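PDB 3PZ6: leucyl-tRNA synthetase from Giardia intestinalis, which probably joins leucine to tRNA(Leu) at the expense of ATP, and is represented here by its CP1 domain, whose editing activity deacylates mischarged tRNA. Local coordinates for residues 13-18 / 300-305; 17-22 / 156-161. The protein carries 2 engineered substitutions. All coordinates share one frame; numbering follows the deposited sequence.

Contact 1 of 2, residues 13-18 / 300-305; sequences GIKLEL and QCIVYS
Lys15 lays its aliphatic chain across the Gln300-Cys301 peptide, with CB 3.3 Å from Gln300 O and CD 3.9 Å from Cys301 N. Its CG stands beside the backbone N (chi1 -75°), and CD goes on to meet the CG1 branch of Ile302 at 4.2 Å. Gly13 and Ile302 form an antiparallel hydrogen-bonded pair, in which Gly13 N donates to Ile302 O and Ile302 N donates to Gly13 O, each at 2.8 Å. Lys15 N adds a third bond, to Gln300 O, from above the carbonyl plane. Beside the glycine, the Tyr304 ring turns its edge to the backbone, with CE2 4.4 Å from Gly13 N, which lies close to the ring plane. On the other face of the sheet, Ile14 and Cys301 are a non-hydrogen-bonded pair whose side chains touch lightly, CD1 of Ile14 to CB of Cys301 at 4.4 Å. Leu295 of helix 284-297 packs against both. Beyond the contact the Lys15 ammonium makes a cation-pi interaction with Tyr81 of strand 79-86. Backbone bonding thus joins the two ends of the CP1 chain, while lysine contributes methylenes here and directs its charge to the neighbouring strand.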
ATOM      1  N   GLY A  13      -3.272  -2.488  10.025  1.00 37.82           N
ATOM      2  CA  GLY A  13      -3.795  -2.652   8.679  1.00 34.43           C
ATOM      3  C   GLY A  13      -4.093  -1.307   8.057  1.00 34.45           C
ATOM      4  O   GLY A  13      -5.058  -0.655   8.430  1.00 38.76           O
ATOM      5  N   ILE A  14      -3.262  -0.898   7.104  1.00 31.96           N
ATOM      6  CA  ILE A  14      -3.391   0.409   6.476  1.00 30.52           C
ATOM      7  C   ILE A  14      -4.525   0.399   5.460  1.00 28.46           C
ATOM      8  O   ILE A  14      -4.587  -0.481   4.605  1.00 34.49           O
ATOM      9  CB  ILE A  14      -2.058   0.856   5.817  1.00 29.62           C
ATOM     10  CG1 ILE A  14      -0.911   0.861   6.835  1.00 27.73           C
ATOM     11  CG2 ILE A  14      -2.193   2.225   5.167  1.00 26.16           C
ATOM     12  CD1 ILE A  14      -1.041   1.868   7.984  1.00 29.08           C
ATOM     13  N   LYS A  15      -5.423   1.373   5.567  1.00 23.44           N
ATOM     14  CA  LYS A  15      -6.551   1.478   4.656  1.00 25.47           C
ATOM     15  C   LYS A  15      -6.161   2.221   3.381  1.00 36.88           C
ATOM     16  O   LYS A  15      -6.139   3.452   3.340  1.00 36.42           O
ATOM     17  CB  LYS A  15      -7.746   2.148   5.335  1.00 32.39           C
ATOM     18  CG  LYS A  15      -8.481   1.251   6.323  1.00 37.31           C
ATOM     19  CD  LYS A  15      -9.383   2.042   7.255  1.00 33.83           C
ATOM     20  CE  LYS A  15     -10.684   2.464   6.584  1.00 41.15           C
ATOM     21  NZ  LYS A  15     -11.675   2.967   7.585  1.00 46.80           N
ATOM     22  N   LEU A  16      -5.837   1.456   2.345  1.00 33.31           N
ATOM     23  CA  LEU A  16      -5.513   2.026   1.051  1.00 33.13           C
ATOM     24  C   LEU A  16      -6.797   2.160   0.243  1.00 35.33           C
ATOM     25  O   LEU A  16      -7.359   1.165  -0.219  1.00 36.65           O
ATOM     26  CB  LEU A  16      -4.489   1.155   0.325  1.00 29.10           C
ATOM     27  CG  LEU A  16      -3.173   0.846   1.035  1.00 29.61           C
ATOM     28  CD1 LEU A  16      -2.410  -0.221   0.258  1.00 26.85           C
ATOM     29  CD2 LEU A  16      -2.318   2.097   1.211  1.00 27.10           C
ATOM     30  N   GLU A  17      -7.267   3.394   0.088  1.00 35.17           N
ATOM     31  CA  GLU A  17      -8.557   3.633  -0.549  1.00 38.16           C
ATOM     32  C   GLU A  17      -8.472   3.482  -2.060  1.00 35.48           C
ATOM     33  O   GLU A  17      -7.724   4.203  -2.727  1.00 31.73           O
ATOM     34  CB  GLU A  17      -9.109   5.016  -0.185  1.00 37.05           C
ATOM     35  CG  GLU A  17     -10.598   5.181  -0.497  1.00 40.32           C
ATOM     36  CD  GLU A  17     -11.111   6.608  -0.318  1.00 57.76           C
ATOM     37  OE1 GLU A  17     -12.009   7.011  -1.093  1.00 60.05           O
ATOM     38  OE2 GLU A  17     -10.631   7.325   0.590  1.00 56.50           O
ATOM     39  N   LEU A  18      -9.240   2.540  -2.590  1.00 31.05           N
ATOM     40  CA  LEU A  18      -9.380   2.404  -4.025  1.00 32.59           C
ATOM     41  C   LEU A  18     -10.130   3.623  -4.537  1.00 31.01           C
ATOM     42  O   LEU A  18     -11.297   3.826  -4.215  1.00 33.00           O
ATOM     43  CB  LEU A  18     -10.120   1.115  -4.378  1.00 32.84           C
ATOM     44  CG  LEU A  18     -10.180   0.725  -5.857  1.00 35.43           C
ATOM     45  CD1 LEU A  18      -8.798   0.398  -6.403  1.00 36.18           C
ATOM     46  CD2 LEU A  18     -11.106  -0.460  -6.035  1.00 31.05           C
ATOM     47  N   GLN A 300      -7.585   5.756   9.217  1.00 43.50           N
ATOM     48  CA  GLN A 300      -6.836   5.341   8.046  1.00 40.95           C
ATOM     49  C   GLN A 300      -6.214   3.975   8.286  1.00 37.99           C
ATOM     50  O   GLN A 300      -5.493   3.450   7.437  1.00 39.55           O
ATOM     51  CB  GLN A 300      -5.758   6.377   7.712  1.00 37.94           C
ATOM     52  CG  GLN A 300      -6.276   7.645   7.028  1.00 40.31           C
ATOM     53  CD  GLN A 300      -5.223   8.745   6.922  1.00 37.18           C
ATOM     54  OE1 GLN A 300      -4.323   8.846   7.755  1.00 32.32           O
ATOM     55  NE2 GLN A 300      -5.336   9.571   5.891  1.00 32.93           N
ATOM     56  N   CYS A 301      -6.496   3.397   9.447  1.00 33.16           N
ATOM     57  CA  CYS A 301      -6.033   2.054   9.742  1.00 38.74           C
ATOM     58  C   CYS A 301      -7.025   1.242  10.573  1.00 40.82           C
ATOM     59  O   CYS A 301      -7.927   1.794  11.204  1.00 43.31           O
ATOM     60  CB  CYS A 301      -4.655   2.089  10.415  1.00 42.83           C
ATOM     61  SG  CYS A 301      -4.680   2.264  12.211  1.00 52.85           S
ATOM     62  N   ILE A 302      -6.846  -0.076  10.539  1.00 36.49           N
ATOM     63  CA  ILE A 302      -7.570  -1.015  11.382  1.00 33.11           C
ATOM     64  C   ILE A 302      -6.533  -1.840  12.138  1.00 38.89           C
ATOM     65  O   ILE A 302      -5.653  -2.454  11.533  1.00 40.98           O
ATOM     66  CB  ILE A 302      -8.474  -1.942  10.540  1.00 38.22           C
ATOM     67  CG1 ILE A 302      -9.648  -1.156   9.948  1.00 38.49           C
ATOM     68  CG2 ILE A 302      -8.981  -3.124  11.380  1.00 45.64           C
ATOM     69  CD1 ILE A 302     -10.347  -1.856   8.792  1.00 35.44           C
ATOM     70  N   VAL A 303      -6.623  -1.840  13.463  1.00 44.20           N
ATOM     71  CA  VAL A 303      -5.672  -2.581  14.287  1.00 44.20           C
ATOM     72  C   VAL A 303      -6.250  -3.956  14.580  1.00 45.46           C
ATOM     73  O   VAL A 303      -7.403  -4.067  14.992  1.00 51.58           O
ATOM     74  CB  VAL A 303      -5.334  -1.836  15.607  1.00 43.35           C
ATOM     75  CG1 VAL A 303      -4.249  -2.574  16.384  1.00 44.72           C
ATOM     76  CG2 VAL A 303      -4.894  -0.403  15.328  1.00 42.21           C
ATOM     77  N   TYR A 304      -5.455  -4.997  14.349  1.00 42.60           N
ATOM     78  CA  TYR A 304      -5.876  -6.371  14.629  1.00 50.00           C
ATOM     79  C   TYR A 304      -4.728  -7.251  15.139  1.00 53.64           C
ATOM     80  O   TYR A 304      -3.621  -6.759  15.367  1.00 54.70           O
ATOM     81  CB  TYR A 304      -6.587  -6.993  13.410  1.00 54.58           C
ATOM     82  CG  TYR A 304      -5.698  -7.374  12.239  1.00 48.83           C
ATOM     83  CD1 TYR A 304      -5.391  -8.710  11.985  1.00 49.11           C
ATOM     84  CD2 TYR A 304      -5.192  -6.406  11.370  1.00 45.36           C
ATOM     85  CE1 TYR A 304      -4.591  -9.073  10.907  1.00 48.77           C
ATOM     86  CE2 TYR A 304      -4.394  -6.759  10.290  1.00 40.95           C
ATOM     87  CZ  TYR A 304      -4.097  -8.093  10.065  1.00 48.03           C
ATOM     88  OH  TYR A 304      -3.299  -8.450   9.005  1.00 46.91           O
ATOM     89  N   SER A 305      -5.001  -8.540  15.339  1.00 53.56           N
ATOM     90  CA  SER A 305      -3.997  -9.485  15.841  1.00 55.96           C
ATOM     91  C   SER A 305      -4.137 -10.877  15.219  1.00 53.73           C
ATOM     92  O   SER A 305      -5.201 -11.238  14.719  1.00 54.60           O
ATOM     93  CB  SER A 305      -4.039  -9.558  17.375  1.00 54.49           C
ATOM     94  OG  SER A 305      -5.343  -9.311  17.871  1.00 53.52           O
TER

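Contact 2 of 2, residues 17-22 / 156-161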
ATOM      1  N   GLU A  17      -7.267   3.394   0.088  1.00 35.17           N
ATOM      2  CA  GLU A  17      -8.557   3.633  -0.549  1.00 38.16           C
ATOM      3  C   GLU A  17      -8.472   3.482  -2.060  1.00 35.48           C
ATOM      4  O   GLU A  17      -7.724   4.203  -2.727  1.00 31.73           O
ATOM      5  CB  GLU A  17      -9.109   5.016  -0.185  1.00 37.05           C
ATOM      6  CG  GLU A  17     -10.598   5.181  -0.497  1.00 40.32           C
ATOM      7  CD  GLU A  17     -11.111   6.608  -0.318  1.00 57.76           C
ATOM      8  OE1 GLU A  17     -12.009   7.011  -1.093  1.00 60.05           O
ATOM      9  OE2 GLU A  17     -10.631   7.325   0.590  1.00 56.50           O
ATOM     10  N   LEU A  18      -9.240   2.540  -2.590  1.00 31.05           N
ATOM     11  CA  LEU A  18      -9.380   2.404  -4.025  1.00 32.59           C
ATOM     12  C   LEU A  18     -10.130   3.623  -4.537  1.00 31.01           C
ATOM     13  O   LEU A  18     -11.297   3.826  -4.215  1.00 33.00           O
ATOM     14  CB  LEU A  18     -10.120   1.115  -4.378  1.00 32.84           C
ATOM     15  CG  LEU A  18     -10.180   0.725  -5.857  1.00 35.43           C
ATOM     16  CD1 LEU A  18      -8.798   0.398  -6.403  1.00 36.18           C
ATOM     17  CD2 LEU A  18     -11.106  -0.460  -6.035  1.00 31.05           C
ATOM     18  N   ILE A  19      -9.429   4.441  -5.312  1.00 34.58           N
ATOM     19  CA  ILE A  19      -9.955   5.704  -5.813  1.00 32.95           C
ATOM     20  C   ILE A  19     -11.188   5.495  -6.684  1.00 33.77           C
ATOM     21  O   ILE A  19     -11.185   4.677  -7.596  1.00 35.63           O
ATOM     22  CB  ILE A  19      -8.870   6.490  -6.582  1.00 32.62           C
ATOM     23  CG1 ILE A  19      -7.698   6.802  -5.646  1.00 30.60           C
ATOM     24  CG2 ILE A  19      -9.444   7.766  -7.186  1.00 36.05           C
ATOM     25  CD1 ILE A  19      -6.493   7.389  -6.332  1.00 31.12           C
ATOM     26  N   ASN A  20     -12.248   6.230  -6.375  1.00 42.64           N
ATOM     27  CA  ASN A  20     -13.458   6.199  -7.175  1.00 40.22           C
ATOM     28  C   ASN A  20     -13.452   7.382  -8.130  1.00 44.51           C
ATOM     29  O   ASN A  20     -13.668   8.529  -7.726  1.00 46.91           O
ATOM     30  CB  ASN A  20     -14.699   6.210  -6.280  1.00 40.63           C
ATOM     31  CG  ASN A  20     -15.931   5.653  -6.971  1.00 40.67           C
ATOM     32  OD1 ASN A  20     -16.183   5.920  -8.146  1.00 37.70           O
ATOM     33  ND2 ASN A  20     -16.716   4.879  -6.229  1.00 42.20           N
ATOM     34  N   TYR A  21     -13.188   7.091  -9.400  1.00 41.23           N
ATOM     35  CA  TYR A  21     -13.076   8.125 -10.418  1.00 43.05           C
ATOM     36  C   TYR A  21     -14.431   8.654 -10.870  1.00 50.70           C
ATOM     37  O   TYR A  21     -14.511   9.733 -11.458  1.00 60.72           O
ATOM     38  CB  TYR A  21     -12.244   7.626 -11.597  1.00 46.97           C
ATOM     39  CG  TYR A  21     -10.780   7.461 -11.245  1.00 45.66           C
ATOM     40  CD1 TYR A  21      -9.906   8.542 -11.321  1.00 41.86           C
ATOM     41  CD2 TYR A  21     -10.276   6.234 -10.817  1.00 35.85           C
ATOM     42  CE1 TYR A  21      -8.568   8.408 -10.992  1.00 41.45           C
ATOM     43  CE2 TYR A  21      -8.936   6.088 -10.486  1.00 39.61           C
ATOM     44  CZ  TYR A  21      -8.090   7.183 -10.578  1.00 41.79           C
ATOM     45  OH  TYR A  21      -6.763   7.066 -10.255  1.00 39.76           O
ATOM     46  N   THR A  22     -15.487   7.891 -10.593  1.00 45.59           N
ATOM     47  CA  THR A  22     -16.850   8.335 -10.855  1.00 49.62           C
ATOM     48  C   THR A  22     -17.208   9.470  -9.903  1.00 57.87           C
ATOM     49  O   THR A  22     -17.608  10.551 -10.347  1.00 63.93           O
ATOM     50  CB  THR A  22     -17.864   7.176 -10.732  1.00 59.71           C
ATOM     51  OG1 THR A  22     -17.681   6.263 -11.822  1.00 59.79           O
ATOM     52  CG2 THR A  22     -19.296   7.694 -10.753  1.00 58.78           C
ATOM     53  N   THR A 156      -5.253   2.123  -8.750  1.00 25.39           N
ATOM     54  CA  THR A 156      -4.705   3.258  -8.020  1.00 27.53           C
ATOM     55  C   THR A 156      -5.403   3.429  -6.688  1.00 25.33           C
ATOM     56  O   THR A 156      -6.626   3.310  -6.595  1.00 25.04           O
ATOM     57  CB  THR A 156      -4.808   4.590  -8.791  1.00 25.22           C
ATOM     58  OG1 THR A 156      -6.177   4.874  -9.051  1.00 36.32           O
ATOM     59  CG2 THR A 156      -4.076   4.526 -10.090  1.00 26.72           C
ATOM     60  N   VAL A 157      -4.614   3.706  -5.661  1.00 21.23           N
ATOM     61  CA  VAL A 157      -5.155   3.929  -4.338  1.00 26.63           C
ATOM     62  C   VAL A 157      -4.683   5.262  -3.761  1.00 29.14           C
ATOM     63  O   VAL A 157      -3.683   5.832  -4.212  1.00 26.02           O
ATOM     64  CB  VAL A 157      -4.876   2.727  -3.359  1.00 26.53           C
ATOM     65  CG1 VAL A 157      -5.659   1.471  -3.799  1.00 23.75           C
ATOM     66  CG2 VAL A 157      -3.377   2.429  -3.215  1.00 18.45           C
ATOM     67  N   ARG A 158      -5.434   5.766  -2.787  1.00 31.91           N
ATOM     68  CA  ARG A 158      -5.041   6.942  -2.028  1.00 27.38           C
ATOM     69  C   ARG A 158      -4.340   6.382  -0.807  1.00 31.16           C
ATOM     70  O   ARG A 158      -4.957   5.674  -0.011  1.00 41.82           O
ATOM     71  CB  ARG A 158      -6.276   7.747  -1.622  1.00 32.02           C
ATOM     72  CG  ARG A 158      -6.046   9.254  -1.425  1.00 53.58           C
ATOM     73  CD  ARG A 158      -6.621  10.098  -2.591  1.00 57.67           C
ATOM     74  NE  ARG A 158      -8.080   9.958  -2.700  1.00 65.48           N
ATOM     75  CZ  ARG A 158      -8.815  10.306  -3.759  1.00 61.87           C
ATOM     76  NH1 ARG A 158      -8.249  10.841  -4.841  1.00 41.95           N
ATOM     77  NH2 ARG A 158     -10.130  10.111  -3.733  1.00 50.65           N
ATOM     78  N   ALA A 159      -3.044   6.647  -0.677  1.00 27.57           N
ATOM     79  CA  ALA A 159      -2.280   6.128   0.450  1.00 24.02           C
ATOM     80  C   ALA A 159      -2.200   7.132   1.588  1.00 27.09           C
ATOM     81  O   ALA A 159      -1.755   8.263   1.401  1.00 35.67           O
ATOM     82  CB  ALA A 159      -0.892   5.713   0.018  1.00 24.39           C
ATOM     83  N   PRO A 160      -2.621   6.720   2.786  1.00 30.53           N
ATOM     84  CA  PRO A 160      -2.553   7.626   3.921  1.00 29.35           C
ATOM     85  C   PRO A 160      -1.125   8.095   4.213  1.00 32.22           C
ATOM     86  O   PRO A 160      -0.170   7.328   4.039  1.00 29.38           O
ATOM     87  CB  PRO A 160      -3.084   6.777   5.077  1.00 28.19           C
ATOM     88  CG  PRO A 160      -2.947   5.385   4.637  1.00 32.25           C
ATOM     89  CD  PRO A 160      -3.116   5.386   3.169  1.00 32.79           C
ATOM     90  N   LEU A 161      -1.012   9.363   4.622  1.00 35.16           N
ATOM     91  CA  LEU A 161       0.239  10.009   5.063  1.00 29.88           C
ATOM     92  C   LEU A 161       1.265  10.288   3.964  1.00 30.97           C
ATOM     93  O   LEU A 161       2.118  11.166   4.119  1.00 32.73           O
ATOM     94  CB  LEU A 161       0.875   9.244   6.230  1.00 33.99           C
ATOM     95  CG  LEU A 161       0.492   9.640   7.664  1.00 37.90           C
ATOM     96  CD1 LEU A 161      -0.946  10.159   7.802  1.00 31.39           C
ATOM     97  CD2 LEU A 161       0.736   8.462   8.594  1.00 32.15           C
TER
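Tyr21 and Thr156 meet at about a right angle, the phenol OH 2.6 Å from OG1 of the threonine in a hydrogen bond that either hydroxyl could donate. OG1 lies at the edge of the ring, in its plane. Ile19 touches both: its CG2 sits 3.6 Å above one face of the Tyr21 ring, displaced toward the rim, and its CD1 reaches Thr156 OG1 at 3.7 Å. Chi1 (-61°) sets CG1 of Ile19 anti to the carbonyl carbon, 3.8 Å from Arg158 N; CD1 also lies against Val157 C. On the buried face, Leu18 CD1 meets Val157 CG1 at 4.2 Å, and Leu18 packs on Ile66 of helix 61-71. Here strand 10-18 runs out of the mixed sheet of the CP1 domain and turns into helix 21-25, whose N-cap is Asn20, its OD1 accepting a weak bond from Thr22 N. Strand 156-158 pairs antiparallel with the end of strand 10-18, Glu17 and Arg158 exchanging two backbone bonds and Ile19 N giving a longer one, 3.3 Å, to Thr156 O. Asn63 of helix 61-71 also donates to Thr156 O. On the face carrying Glu17 and Arg158, both partly exposed, the fit is looser. These two approach through their CB atoms, but their charged ends do not form a salt bridge, OE1 of Glu17 remaining 4.5 Å from NH2 of Arg158. The arginine is bent at chi2 and chi3, and Ile19 CG1 lies 4.1 Å above one face of its guanidinium, over the centre.

Contacts 1 and 2 follow one another along the same edge of strand 10-18: 301-305 pairs near residues 13 and 14, 156-158 near 17 and 18, while the other edge bonds to strand 79-86. Pro160, of contact 2, packs on Ile14 and Gln300 of contact 1. Contact 1 is the more buried and rests mainly on backbone bonds and light apolar touches, with helix 284-297 covering one face; contact 2 is partly buried, covers more surface and brings in polar and charged side chains. Contact 1 lies well within the strand, whereas contact 2 lies where the strand gives way to helix 21-25.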